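Local coordinates for protein muramoyltetrapeptide carboxypeptidase (Oxalobacter formigenes OXCC13, PDB 6UUK) that probably acts as a serine-type carboxypeptidase of the S66 family, trimming the terminal residue from muramoyl tetrapeptides of the bacterial cell wall, at residues Ser152-Thr155 against Val156-Ala160; Ile248-His251 against Pro252-Glu256; Asn289-Phe293 against Asn294-Ser298. All coordinates share one frame; numbering follows the deposited sequence.

Contacts 1, 2 and 3 each lie where a loop enters a helix, at helices 155-163, 252-264 and 293-303. Contact 1 lies in the N-terminal LD-carboxypeptidase region and holds Ser-152, the predicted nucleophile; contacts 2 and 3 belong to the C-terminal region. Between contacts 1 and 2 the centres are about 19 Å apart and the nearest atoms about 6 Å, and His-316, predicted for the charge relay, touches both: Ser-152 in contact 1 and Ile-248 in contact 2. Contacts 2 and 3, with centres about 11 Å apart, pack through Pro-252 and Glu-256 against Tyr-291, Asp-292 and Met-296, and both reach the second subunit. Contact 3 lies about 29 Å from contact 1, centre to centre.

Contact 1 of 3, residues Ser152-Thr155 against Val156-Ala160; sequences SDFT and VFEMA
One face of the Phe-154 ring carries CB of Phe-157, which stands 3.9 Å from the ring centroid in a CH-pi contact, while at the ring's edge OE2 of Glu-158 approaches CD2 of Phe-154 to 3.6 Å, its carboxylate turned almost perpendicular to the ring. The two phenyl planes differ by only 15°, but the rings are displaced so far that little of one lies over the other, CZ of Phe-154 meeting CD1 of Phe-157 at 3.4 Å. Both CG atoms lie anti to their backbone N (chi1 -158° and -172°), which sends the two rings out side by side in the same direction; Phe-157 also meets the rings of Phe-138 and Phe-148. At their base the backbone winds up: Glu-158 N bonds to Phe-154 O at 3.2 Å and Met-159 N to Thr-155 O at 3.0 Å. Ser-152 O receives Thr-155 N and, at 3.0 Å, Thr-155 OG1, both from the same face of its carbonyl plane, and that hydroxyl is also bonded to Asn-222 N. This double grip helps to hold the turn between strand 147-150 and helix 155-163, consistent with a nucleophile elbow that presents Ser-152, the predicted nucleophile, just ahead of the helix.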
# COMPACT_ATOMS: atom_id res chain seq x y z
N SER B 152 10.67 9.25 3.83
CA SER B 152 10.37 8.35 2.71
C SER B 152 10.38 6.92 3.23
O SER B 152 9.63 6.62 4.17
CB SER B 152 11.34 8.65 1.56
OG SER B 152 11.11 7.77 0.47
N ASP B 153 11.19 6.02 2.67
CA ASP B 153 11.22 4.64 3.14
C ASP B 153 11.73 4.53 4.58
O ASP B 153 11.44 3.54 5.25
CB ASP B 153 12.09 3.79 2.21
CG ASP B 153 12.16 2.34 2.63
OD1 ASP B 153 11.11 1.65 2.57
OD2 ASP B 153 13.26 1.87 3.00
N PHE B 154 12.46 5.54 5.06
CA PHE B 154 12.97 5.51 6.42
C PHE B 154 11.87 5.66 7.47
O PHE B 154 12.16 5.51 8.66
CB PHE B 154 14.02 6.61 6.61
CG PHE B 154 14.97 6.37 7.74
CD1 PHE B 154 15.91 5.35 7.66
CD2 PHE B 154 14.94 7.15 8.88
CE1 PHE B 154 16.79 5.12 8.70
CE2 PHE B 154 15.82 6.93 9.92
CZ PHE B 154 16.75 5.91 9.83
N THR B 155 10.64 5.95 7.06
CA THR B 155 9.52 5.95 8.00
C THR B 155 9.33 4.57 8.61
O THR B 155 8.93 4.45 9.78
CB THR B 155 8.24 6.41 7.30
OG1 THR B 155 8.45 7.71 6.73
CG2 THR B 155 7.08 6.49 8.28
N VAL B 156 9.60 3.51 7.84
CA VAL B 156 9.54 2.15 8.36
C VAL B 156 10.50 1.98 9.53
O VAL B 156 10.17 1.36 10.55
CB VAL B 156 9.82 1.14 7.24
CG1 VAL B 156 9.95 -0.27 7.80
CG2 VAL B 156 8.72 1.19 6.19
N PHE B 157 11.71 2.53 9.40
CA PHE B 157 12.68 2.44 10.48
C PHE B 157 12.24 3.21 11.72
O PHE B 157 12.52 2.79 12.84
CB PHE B 157 14.04 2.95 10.00
CG PHE B 157 15.17 2.71 10.97
CD1 PHE B 157 15.46 3.64 11.96
CD2 PHE B 157 15.94 1.57 10.89
CE1 PHE B 157 16.49 3.43 12.85
CE2 PHE B 157 16.98 1.35 11.78
CZ PHE B 157 17.25 2.28 12.76
N GLU B 158 11.54 4.33 11.52
CA GLU B 158 11.16 5.18 12.64
C GLU B 158 9.92 4.68 13.38
O GLU B 158 9.72 5.07 14.54
CB GLU B 158 10.92 6.61 12.15
CG GLU B 158 12.15 7.26 11.54
CD GLU B 158 11.96 8.74 11.27
OE1 GLU B 158 10.87 9.27 11.57
OE2 GLU B 158 12.90 9.37 10.76
N MSE B 159 9.11 3.84 12.76
CA MSE B 159 7.93 3.29 13.43
C MSE B 159 8.33 2.18 14.40
O MSE B 159 7.77 2.07 15.49
CB MSE B 159 6.92 2.77 12.41
CG MSE B 159 6.29 3.85 11.54
SE MSE B 159 5.41 5.26 12.56
CE MSE B 159 6.83 6.60 12.52
N ALA B 160 9.30 1.36 13.99
CA ALA B 160 9.79 0.31 14.87
C ALA B 160 10.53 0.89 16.07
O ALA B 160 10.47 0.33 17.17
CB ALA B 160 10.68 -0.66 14.10

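Contact 2 of 3, residues Ile248-His251 against Pro252-Glu256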
# COMPACT_ATOMS: atom_id res chain seq x y z
N ILE B 248 4.28 11.35 -2.39
CA ILE B 248 4.50 11.91 -3.71
C ILE B 248 4.15 10.86 -4.76
O ILE B 248 4.06 9.66 -4.46
CB ILE B 248 5.95 12.40 -3.93
CG1 ILE B 248 6.94 11.33 -3.46
CG2 ILE B 248 6.17 13.73 -3.24
CD1 ILE B 248 8.37 11.60 -3.89
N HIS B 249 3.95 11.32 -5.99
CA HIS B 249 3.58 10.48 -7.13
C HIS B 249 2.26 9.75 -6.92
O HIS B 249 2.02 8.71 -7.53
CB HIS B 249 4.68 9.47 -7.48
CG HIS B 249 6.07 10.01 -7.39
ND1 HIS B 249 6.49 11.11 -8.11
CD2 HIS B 249 7.14 9.60 -6.67
CE1 HIS B 249 7.76 11.35 -7.84
NE2 HIS B 249 8.18 10.45 -6.97
N GLU B 250 1.39 10.27 -6.05
CA GLU B 250 0.16 9.59 -5.68
C GLU B 250 -1.04 10.41 -6.14
O GLU B 250 -1.18 11.57 -5.75
CB GLU B 250 0.09 9.34 -4.17
CG GLU B 250 1.25 8.55 -3.62
CD GLU B 250 1.42 7.20 -4.29
OE1 GLU B 250 0.40 6.54 -4.58
OE2 GLU B 250 2.58 6.81 -4.54
N HIS B 251 -1.89 9.80 -6.95
CA HIS B 251 -3.19 10.38 -7.26
C HIS B 251 -4.03 10.44 -5.98
O HIS B 251 -3.93 9.55 -5.12
CB HIS B 251 -3.90 9.55 -8.33
CG HIS B 251 -4.96 10.30 -9.07
ND1 HIS B 251 -6.22 10.51 -8.57
CD2 HIS B 251 -4.95 10.87 -10.30
CE1 HIS B 251 -6.95 11.18 -9.44
NE2 HIS B 251 -6.20 11.41 -10.51
N PRO B 252 -4.85 11.48 -5.82
CA PRO B 252 -5.65 11.62 -4.59
C PRO B 252 -6.50 10.41 -4.23
O PRO B 252 -6.83 10.21 -3.06
CB PRO B 252 -6.53 12.85 -4.88
CG PRO B 252 -6.31 13.18 -6.34
CD PRO B 252 -4.94 12.68 -6.66
N TYR B 253 -6.87 9.59 -5.22
CA TYR B 253 -7.59 8.36 -4.89
C TYR B 253 -6.67 7.33 -4.26
O TYR B 253 -7.11 6.53 -3.43
CB TYR B 253 -8.28 7.79 -6.14
CG TYR B 253 -7.41 6.95 -7.05
CD1 TYR B 253 -7.28 5.58 -6.86
CD2 TYR B 253 -6.73 7.52 -8.11
CE1 TYR B 253 -6.49 4.81 -7.70
CE2 TYR B 253 -5.94 6.77 -8.96
CZ TYR B 253 -5.83 5.41 -8.74
OH TYR B 253 -5.04 4.65 -9.58
N ARG B 254 -5.38 7.34 -4.63
CA ARG B 254 -4.41 6.50 -3.93
C ARG B 254 -4.16 7.01 -2.52
O ARG B 254 -3.83 6.23 -1.63
CB ARG B 254 -3.10 6.44 -4.72
CG ARG B 254 -3.26 6.06 -6.18
CD ARG B 254 -1.92 6.08 -6.89
NE ARG B 254 -2.06 5.86 -8.33
CZ ARG B 254 -2.01 4.67 -8.92
NH1 ARG B 254 -1.82 3.58 -8.19
NH2 ARG B 254 -2.15 4.57 -10.23
N VAL B 255 -4.30 8.32 -2.31
CA VAL B 255 -4.16 8.88 -0.97
C VAL B 255 -5.35 8.49 -0.10
O VAL B 255 -5.19 8.07 1.05
CB VAL B 255 -3.99 10.41 -1.04
CG1 VAL B 255 -3.83 11.00 0.36
CG2 VAL B 255 -2.80 10.77 -1.92
N GLU B 256 -6.56 8.62 -0.65
CA GLU B 256 -7.76 8.23 0.09
C GLU B 256 -7.78 6.74 0.38
O GLU B 256 -8.29 6.31 1.41
CB GLU B 256 -9.01 8.63 -0.69
CG GLU B 256 -10.29 8.61 0.13
CD GLU B 256 -11.52 8.83 -0.72
OE1 GLU B 256 -11.97 7.87 -1.38
OE2 GLU B 256 -12.03 9.97 -0.74
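The carbonyl of His-251, at the N-cap of helix 252-264, receives Val-255 N in its own plane at 3.1 Å and, more weakly, Arg-254 N, two bonds that start the first helical turn. Over one face of the His-251 imidazole lies CD of Pro-252, 3.4 Å from CG of His-251. ND1 of His-251 lies at the edge of the Tyr-253 ring, near its plane, 3.1 Å from CD2 of Tyr-253, although its in-plane direction leads to the backbone N of Tyr-253; the ring planes meet obliquely at 52°. With CG of His-251 anti to its N (chi1 -158°), the imidazole folds back beside the carbonyl carbon, just where the proline and tyrosine can flank it; its NE2 is bonded to Asp-288. Replacing His-251 with an alanine would probably uncover Pro-252 CD and the edge of Tyr-253, and leave Asp-288 without this partner. On another side of the turn the bent chain of Glu-250 lays OE1 against the methylene CD of Arg-254, at 3.3 Å. Yet the distance from OE1 of Glu-250 to NE of Arg-254 is 4.5 Å, beyond a salt bridge, and the carboxylate and guanidinium planes are nearly perpendicular. CB of Glu-250 also rests on CG2 of Val-255. Tyr-253 makes a cation-pi contact with Arg-96 of the second subunit, which His-251 touches as well. Charge attraction between Glu-250 and Arg-254 is therefore likely to be modest, the directional polar bonds here being those of the His-251 carbonyl, with the imidazole itself held by Asp-288.

Contact 3 of 3, residues Asn289-Phe293 against Asn294-Ser298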
# COMPACT_ATOMS: atom_id res chain seq x y z
N ASN B 289 -13.46 14.00 -13.50
CA ASN B 289 -14.76 14.68 -13.50
C ASN B 289 -14.96 15.49 -12.22
O ASN B 289 -15.97 15.36 -11.52
CB ASN B 289 -15.90 13.68 -13.70
CG ASN B 289 -17.21 14.35 -14.06
OD1 ASN B 289 -17.23 15.46 -14.59
ND2 ASN B 289 -18.32 13.68 -13.76
N GLY B 290 -13.98 16.34 -11.92
CA GLY B 290 -14.03 17.17 -10.74
C GLY B 290 -13.40 16.58 -9.50
O GLY B 290 -13.32 17.27 -8.48
N TYR B 291 -12.94 15.33 -9.55
CA TYR B 291 -12.29 14.72 -8.40
C TYR B 291 -10.86 15.20 -8.30
O TYR B 291 -10.11 15.19 -9.28
CB TYR B 291 -12.33 13.19 -8.52
CG TYR B 291 -11.86 12.48 -7.27
CD1 TYR B 291 -10.52 12.13 -7.11
CD2 TYR B 291 -12.74 12.17 -6.24
CE1 TYR B 291 -10.09 11.48 -5.97
CE2 TYR B 291 -12.32 11.52 -5.10
CZ TYR B 291 -10.99 11.18 -4.97
OH TYR B 291 -10.56 10.54 -3.83
N ASP B 292 -10.47 15.63 -7.10
CA ASP B 292 -9.13 16.14 -6.86
C ASP B 292 -8.83 16.01 -5.37
O ASP B 292 -9.42 15.17 -4.68
CB ASP B 292 -9.01 17.59 -7.37
CG ASP B 292 -10.16 18.46 -6.90
OD1 ASP B 292 -11.00 17.98 -6.12
OD2 ASP B 292 -10.22 19.64 -7.32
N PHE B 293 -7.91 16.84 -4.87
CA PHE B 293 -7.57 16.79 -3.45
C PHE B 293 -8.67 17.40 -2.59
O PHE B 293 -8.90 16.93 -1.47
CB PHE B 293 -6.24 17.51 -3.21
CG PHE B 293 -5.54 17.07 -1.95
CD1 PHE B 293 -4.57 16.09 -2.00
CD2 PHE B 293 -5.84 17.65 -0.73
CE1 PHE B 293 -3.91 15.68 -0.85
CE2 PHE B 293 -5.19 17.25 0.42
CZ PHE B 293 -4.23 16.26 0.36
N ASN B 294 -9.35 18.43 -3.09
CA ASN B 294 -10.42 19.05 -2.31
C ASN B 294 -11.62 18.11 -2.18
O ASN B 294 -12.21 18.01 -1.10
CB ASN B 294 -10.84 20.37 -2.95
CG ASN B 294 -9.76 21.43 -2.88
OD1 ASN B 294 -8.98 21.47 -1.93
ND2 ASN B 294 -9.71 22.29 -3.89
N ALA B 295 -12.00 17.44 -3.27
CA ALA B 295 -13.11 16.50 -3.20
C ALA B 295 -12.78 15.29 -2.33
O ALA B 295 -13.68 14.70 -1.73
CB ALA B 295 -13.50 16.05 -4.61
N MSE B 296 -11.50 14.92 -2.26
CA MSE B 296 -11.07 13.81 -1.42
C MSE B 296 -11.03 14.25 0.04
O MSE B 296 -11.42 13.51 0.94
CB MSE B 296 -9.70 13.30 -1.86
CG MSE B 296 -9.19 12.10 -1.08
SE MSE B 296 -8.18 12.57 0.53
CE MSE B 296 -6.64 13.40 -0.31
N LEU B 297 -10.55 15.48 0.27
CA LEU B 297 -10.47 16.00 1.63
C LEU B 297 -11.86 16.20 2.23
O LEU B 297 -12.06 15.95 3.42
CB LEU B 297 -9.69 17.32 1.63
CG LEU B 297 -9.42 17.97 2.98
CD1 LEU B 297 -8.51 17.10 3.83
CD2 LEU B 297 -8.82 19.36 2.79
N SER B 298 -12.82 16.65 1.42
CA SER B 298 -14.18 16.81 1.91
C SER B 298 -14.82 15.47 2.23
O SER B 298 -15.55 15.34 3.22
CB SER B 298 -15.02 17.59 0.89
OG SER B 298 -16.34 17.78 1.36
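An aspartate N-cap opens helix 293-303: OD1 of Asp-292 accepts the backbone N of Ala-295 at 3.1 Å with an N-H...O angle of 165°, the donor coming in almost on the extension of the carboxylate C-O bond. CG of Asp-292 sits between its own N and carbonyl carbon (chi1 48°), a torsion that curls the carboxylate back over the first turn. The backbone O of the same residue takes Met-296 N at 3.2 Å, while Phe-293 O takes Leu-297 N at 2.8 Å. The negative carboxylate would also be expected to interact favourably with the positive end of the helix dipole. Apolar contacts follow beside the cap. Met-296, present as selenomethionine, runs alongside Phe-293 and bends at its second and third torsions until its methyl CE lies over the ring face, 3.7 Å from the centroid of Phe-293. The selenium stands farther above that face, at 5.4 Å from the same centroid, a Met-aromatic contact made chiefly through the methyl. Tyr-291 leans across from before the cap: its OH comes within 3.4 Å of CG of Met-296, and its CD2 is 4.3 Å from CB of Ala-295. The same phenol oxygen makes a weak hydrogen bond to Glu-256 on helix 252-264, against which Met-296 also packs through Val-255. Phe-293 and Leu-297 face Leu-276 of strand 273-280, Leu-297 reaches strand 308-310 as well, and Tyr-291 and Ala-295 lie against Glu-95 of the second subunit.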